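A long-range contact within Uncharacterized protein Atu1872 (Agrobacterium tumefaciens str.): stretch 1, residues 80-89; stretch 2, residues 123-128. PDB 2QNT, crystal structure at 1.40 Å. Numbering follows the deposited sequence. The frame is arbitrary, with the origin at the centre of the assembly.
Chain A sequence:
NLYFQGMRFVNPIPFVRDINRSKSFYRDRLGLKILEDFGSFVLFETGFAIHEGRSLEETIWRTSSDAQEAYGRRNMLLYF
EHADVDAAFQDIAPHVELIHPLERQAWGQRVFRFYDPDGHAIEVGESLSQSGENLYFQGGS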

ATOM      1  N   PHE A  80       1.822   7.351  -6.856  1.00  9.61           N
ATOM      2  CA  PHE A  80       1.981   7.052  -8.281  1.00  9.53           C
ATOM      3  C   PHE A  80       2.769   8.170  -8.946  1.00  9.94           C
ATOM      4  O   PHE A  80       2.764   9.313  -8.491  1.00 10.69           O
ATOM      5  CB  PHE A  80       0.617   7.010  -9.009  1.00  9.65           C
ATOM      6  CG  PHE A  80      -0.344   5.934  -8.541  1.00  9.72           C
ATOM      7  CD1 PHE A  80      -0.593   4.833  -9.308  1.00  9.35           C
ATOM      8  CD2 PHE A  80      -1.093   6.068  -7.386  1.00 10.11           C
ATOM      9  CE1 PHE A  80      -1.492   3.838  -8.938  1.00  9.92           C
ATOM     10  CE2 PHE A  80      -2.015   5.108  -7.032  1.00 10.29           C
ATOM     11  CZ  PHE A  80      -2.209   4.005  -7.788  1.00  8.95           C
ATOM     12  N   GLU A  81       3.422   7.832 -10.047  1.00 10.03           N
ATOM     13  CA  GLU A  81       4.098   8.807 -10.907  1.00  9.93           C
ATOM     14  C   GLU A  81       3.584   8.671 -12.325  1.00 10.11           C
ATOM     15  O   GLU A  81       3.207   7.606 -12.760  1.00 10.98           O
ATOM     16  CB  GLU A  81       5.627   8.619 -10.885  1.00 10.22           C
ATOM     17  CG  GLU A  81       6.272   9.095  -9.583  1.00 10.92           C
ATOM     18  CD  GLU A  81       7.759   8.836  -9.451  1.00 11.30           C
ATOM     19  OE1 GLU A  81       8.386   8.442 -10.447  1.00 13.91           O
ATOM     20  OE2 GLU A  81       8.332   9.000  -8.344  1.00 13.18           O
ATOM     21  N   HIS A  82       3.609   9.785 -13.041  1.00 11.12           N
ATOM     22  CA  HIS A  82       3.194   9.834 -14.434  1.00 12.11           C
ATOM     23  C   HIS A  82       4.246  10.602 -15.210  1.00 12.68           C
ATOM     24  O   HIS A  82       4.744  11.626 -14.756  1.00 13.24           O
ATOM     25  CB  HIS A  82       1.835  10.500 -14.573  1.00 12.19           C
ATOM     26  CG  HIS A  82       1.125  10.235 -15.865  1.00 13.21           C
ATOM     27  ND1 HIS A  82       1.487  10.833 -17.056  1.00 14.75           N
ATOM     28  CD2 HIS A  82       0.034   9.479 -16.139  1.00 14.88           C
ATOM     29  CE1 HIS A  82       0.655  10.439 -18.006  1.00 14.82           C
ATOM     30  NE2 HIS A  82      -0.229   9.608 -17.478  1.00 16.26           N
ATOM     31  N   ALA A  83       4.507  10.124 -16.414  1.00 13.95           N
ATOM     32  CA  ALA A  83       5.433  10.770 -17.321  1.00 14.20           C
ATOM     33  C   ALA A  83       5.085  12.206 -17.707  1.00 13.93           C
ATOM     34  O   ALA A  83       5.971  13.008 -18.047  1.00 16.20           O
ATOM     35  CB  ALA A  83       5.573   9.916 -18.599  1.00 14.93           C
ATOM     36  N   ASP A  84       3.790  12.497 -17.759  1.00 12.63           N
ATOM     37  CA  ASP A  84       3.273  13.796 -18.115  1.00 12.55           C
ATOM     38  C   ASP A  84       2.193  14.191 -17.103  1.00 11.69           C
ATOM     39  O   ASP A  84       0.990  13.999 -17.324  1.00 12.61           O
ATOM     40  CB  ASP A  84       2.695  13.775 -19.531  1.00 12.35           C
ATOM     41  CG  ASP A  84       2.275  15.156 -20.011  1.00 13.15           C
ATOM     42  OD1 ASP A  84       2.211  16.104 -19.203  1.00 14.60           O
ATOM     43  OD2 ASP A  84       2.016  15.292 -21.235  1.00 16.18           O
ATOM     44  N   VAL A  85       2.648  14.732 -15.981  1.00 12.26           N
ATOM     45  CA  VAL A  85       1.762  15.037 -14.881  1.00 11.47           C
ATOM     46  C   VAL A  85       0.725  16.088 -15.274  1.00 11.05           C
ATOM     47  O   VAL A  85      -0.382  16.061 -14.768  1.00 11.08           O
ATOM     48  CB  VAL A  85       2.534  15.445 -13.598  1.00 11.73           C
ATOM     49  CG1 VAL A  85       3.059  16.864 -13.667  1.00 12.79           C
ATOM     50  CG2 VAL A  85       1.640  15.235 -12.356  1.00 12.49           C
ATOM     51  N   ASP A  86       1.063  16.983 -16.191  1.00 11.00           N
ATOM     52  CA  ASP A  86       0.079  17.962 -16.664  1.00 11.03           C
ATOM     53  C   ASP A  86      -1.080  17.313 -17.413  1.00 12.15           C
ATOM     54  O   ASP A  86      -2.227  17.683 -17.198  1.00 12.49           O
ATOM     55  CB  ASP A  86       0.748  19.001 -17.548  1.00 11.56           C
ATOM     56  CG  ASP A  86       1.778  19.792 -16.788  1.00 13.14           C
ATOM     57  OD1 ASP A  86       1.383  20.561 -15.911  1.00 12.29           O
ATOM     58  OD2 ASP A  86       2.987  19.633 -17.061  1.00 19.29           O
ATOM     59  N   ALA A  87      -0.766  16.376 -18.298  1.00 12.11           N
ATOM     60  CA  ALA A  87      -1.796  15.634 -19.028  1.00 12.56           C
ATOM     61  C   ALA A  87      -2.610  14.797 -18.054  1.00 13.30           C
ATOM     62  O   ALA A  87      -3.837  14.744 -18.172  1.00 14.66           O
ATOM     63  CB  ALA A  87      -1.187  14.745 -20.126  1.00 13.60           C
ATOM     64  N   ALA A  88      -1.948  14.131 -17.102  1.00 12.78           N
ATOM     65  CA  ALA A  88      -2.652  13.326 -16.114  1.00 12.39           C
ATOM     66  C   ALA A  88      -3.636  14.190 -15.343  1.00 12.38           C
ATOM     67  O   ALA A  88      -4.759  13.763 -15.067  1.00 13.82           O
ATOM     68  CB  ALA A  88      -1.669  12.629 -15.116  1.00 12.68           C
ATOM     69  N   PHE A  89      -3.192  15.373 -14.915  1.00 12.26           N
ATOM     70  CA  PHE A  89      -4.065  16.248 -14.139  1.00 11.88           C
ATOM     71  C   PHE A  89      -5.290  16.672 -14.959  1.00 12.83           C
ATOM     72  O   PHE A  89      -6.434  16.647 -14.471  1.00 11.96           O
ATOM     73  CB  PHE A  89      -3.279  17.476 -13.680  1.00 11.77           C
ATOM     74  CG  PHE A  89      -4.067  18.409 -12.822  1.00 11.83           C
ATOM     75  CD1 PHE A  89      -4.454  18.036 -11.548  1.00 11.78           C
ATOM     76  CD2 PHE A  89      -4.382  19.676 -13.257  1.00 14.06           C
ATOM     77  CE1 PHE A  89      -5.199  18.890 -10.754  1.00 10.72           C
ATOM     78  CE2 PHE A  89      -5.099  20.542 -12.445  1.00 12.86           C
ATOM     79  CZ  PHE A  89      -5.531  20.134 -11.215  1.00 11.97           C
ATOM     80  N   GLU A 123      -1.687  10.141  -4.470  1.00  8.85           N
ATOM     81  CA  GLU A 123      -0.834  11.186  -5.041  1.00  8.76           C
ATOM     82  C   GLU A 123      -0.373  10.733  -6.394  1.00  8.58           C
ATOM     83  O   GLU A 123       0.032   9.588  -6.555  1.00  9.30           O
ATOM     84  CB  GLU A 123       0.376  11.419  -4.127  1.00  8.61           C
ATOM     85  CG  GLU A 123       1.375  12.414  -4.712  1.00  8.58           C
ATOM     86  CD  GLU A 123       2.516  12.731  -3.809  1.00  9.25           C
ATOM     87  OE1 GLU A 123       2.373  12.601  -2.580  1.00  9.42           O
ATOM     88  OE2 GLU A 123       3.570  13.082  -4.387  1.00 10.69           O
ATOM     89  N   VAL A 124      -0.431  11.667  -7.356  1.00  8.98           N
ATOM     90  CA  VAL A 124       0.184  11.493  -8.663  1.00  8.41           C
ATOM     91  C   VAL A 124       1.208  12.592  -8.811  1.00  9.21           C
ATOM     92  O   VAL A 124       0.865  13.769  -8.846  1.00  9.50           O
ATOM     93  CB  VAL A 124      -0.844  11.501  -9.798  1.00  8.19           C
ATOM     94  CG1 VAL A 124      -0.155  11.486 -11.166  1.00  9.31           C
ATOM     95  CG2 VAL A 124      -1.839  10.356  -9.666  1.00  9.28           C
ATOM     96  N   GLY A 125       2.459  12.197  -8.962  1.00  8.87           N
ATOM     97  CA  GLY A 125       3.560  13.125  -9.136  1.00  9.41           C
ATOM     98  C   GLY A 125       4.254  12.961 -10.450  1.00  9.65           C
ATOM     99  O   GLY A 125       4.218  11.885 -11.084  1.00 10.26           O
ATOM    100  N   GLU A 126       4.945  14.025 -10.852  1.00 10.82           N
ATOM    101  CA  GLU A 126       5.808  13.894 -12.014  1.00 11.50           C
ATOM    102  C   GLU A 126       6.900  12.892 -11.715  1.00 12.60           C
ATOM    103  O   GLU A 126       7.308  12.709 -10.570  1.00 11.64           O
ATOM    104  CB  GLU A 126       6.405  15.226 -12.441  1.00 13.06           C
ATOM    105  CG  GLU A 126       7.316  15.861 -11.424  1.00 13.97           C
ATOM    106  CD  GLU A 126       7.830  17.190 -11.910  1.00 13.00           C
ATOM    107  OE1 GLU A 126       8.168  17.297 -13.116  1.00 18.39           O
ATOM    108  OE2 GLU A 126       7.877  18.126 -11.107  1.00 14.07           O
ATOM    109  N   SER A 127       7.402  12.267 -12.769  1.00 14.25           N
ATOM    110  CA  SER A 127       8.365  11.198 -12.639  1.00 16.70           C
ATOM    111  C   SER A 127       9.644  11.749 -12.030  1.00 17.40           C
ATOM    112  O   SER A 127      10.059  12.874 -12.321  1.00 17.64           O
ATOM    113  CB  SER A 127       8.637  10.585 -14.031  1.00 17.33           C
ATOM    114  OG  SER A 127       7.577   9.692 -14.353  1.00 22.95           O
ATOM    115  N   LEU A 128      10.239  10.940 -11.153  1.00 18.83           N
ATOM    116  CA  LEU A 128      11.513  11.251 -10.538  1.00 20.05           C
ATOM    117  C   LEU A 128      12.587  10.344 -11.142  1.00 20.84           C
ATOM    118  O   LEU A 128      13.695  10.796 -11.415  1.00 23.97           O
ATOM    119  CB  LEU A 128      11.433  11.025  -9.019  1.00 19.95           C
ATOM    120  CG  LEU A 128      10.486  11.943  -8.240  1.00 20.01           C
ATOM    121  CD1 LEU A 128      10.482  11.583  -6.768  1.00 21.33           C
ATOM    122  CD2 LEU A 128      10.816  13.433  -8.416  1.00 21.12           C
TER
HETATM  123  O   HOH W   1       5.778   7.158 -14.692  1.00 39.44           O

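Strands 80-82 and 123-126 run side by side in parallel register, Phe-80 paired with Val-124 and Glu-81 with Gly-125. Three strong backbone bonds join them: Phe-80 N donates to Glu-123 O, Gly-125 N to Phe-80 O, and His-82 N to Gly-125 O, each 2.9 Å. The ladder frays beyond this point, where Ser-127 N reaches His-82 O only weakly (3.4 Å, 121°).

Glu-81 and Gly-125 share one face of the sheet. Glu-81 (chi1 m, chi2 t) extends along the second stretch past Gly-125, which has no side chain, until its carboxylate accepts a bond from Leu-128 N to OE1 (3.2 Å, 167°). Its aliphatic part follows the backbone, CG lying 3.9 Å from Glu-126 O.

Phe-80 and Val-124 occupy the other face, where Phe-80 CB meets Val-124 CG2 at 4.2 Å. The t rotamer of Val-124 places CG1 against the helix, 4.3 Å from Val-85 CG2 and 4.4 Å from Ala-88 CB. Val-85, in the p rotamer, also brings CG1 within 3.9 Å of Glu-126 CB.

His-82 adopts chi1 t, so that its ring leads away from the second strand and ND1 accepts from Asp-84 N (2.9 Å). Asp-84 then caps the helix, its OD1 accepting from Ala-87 N at 3.1 Å.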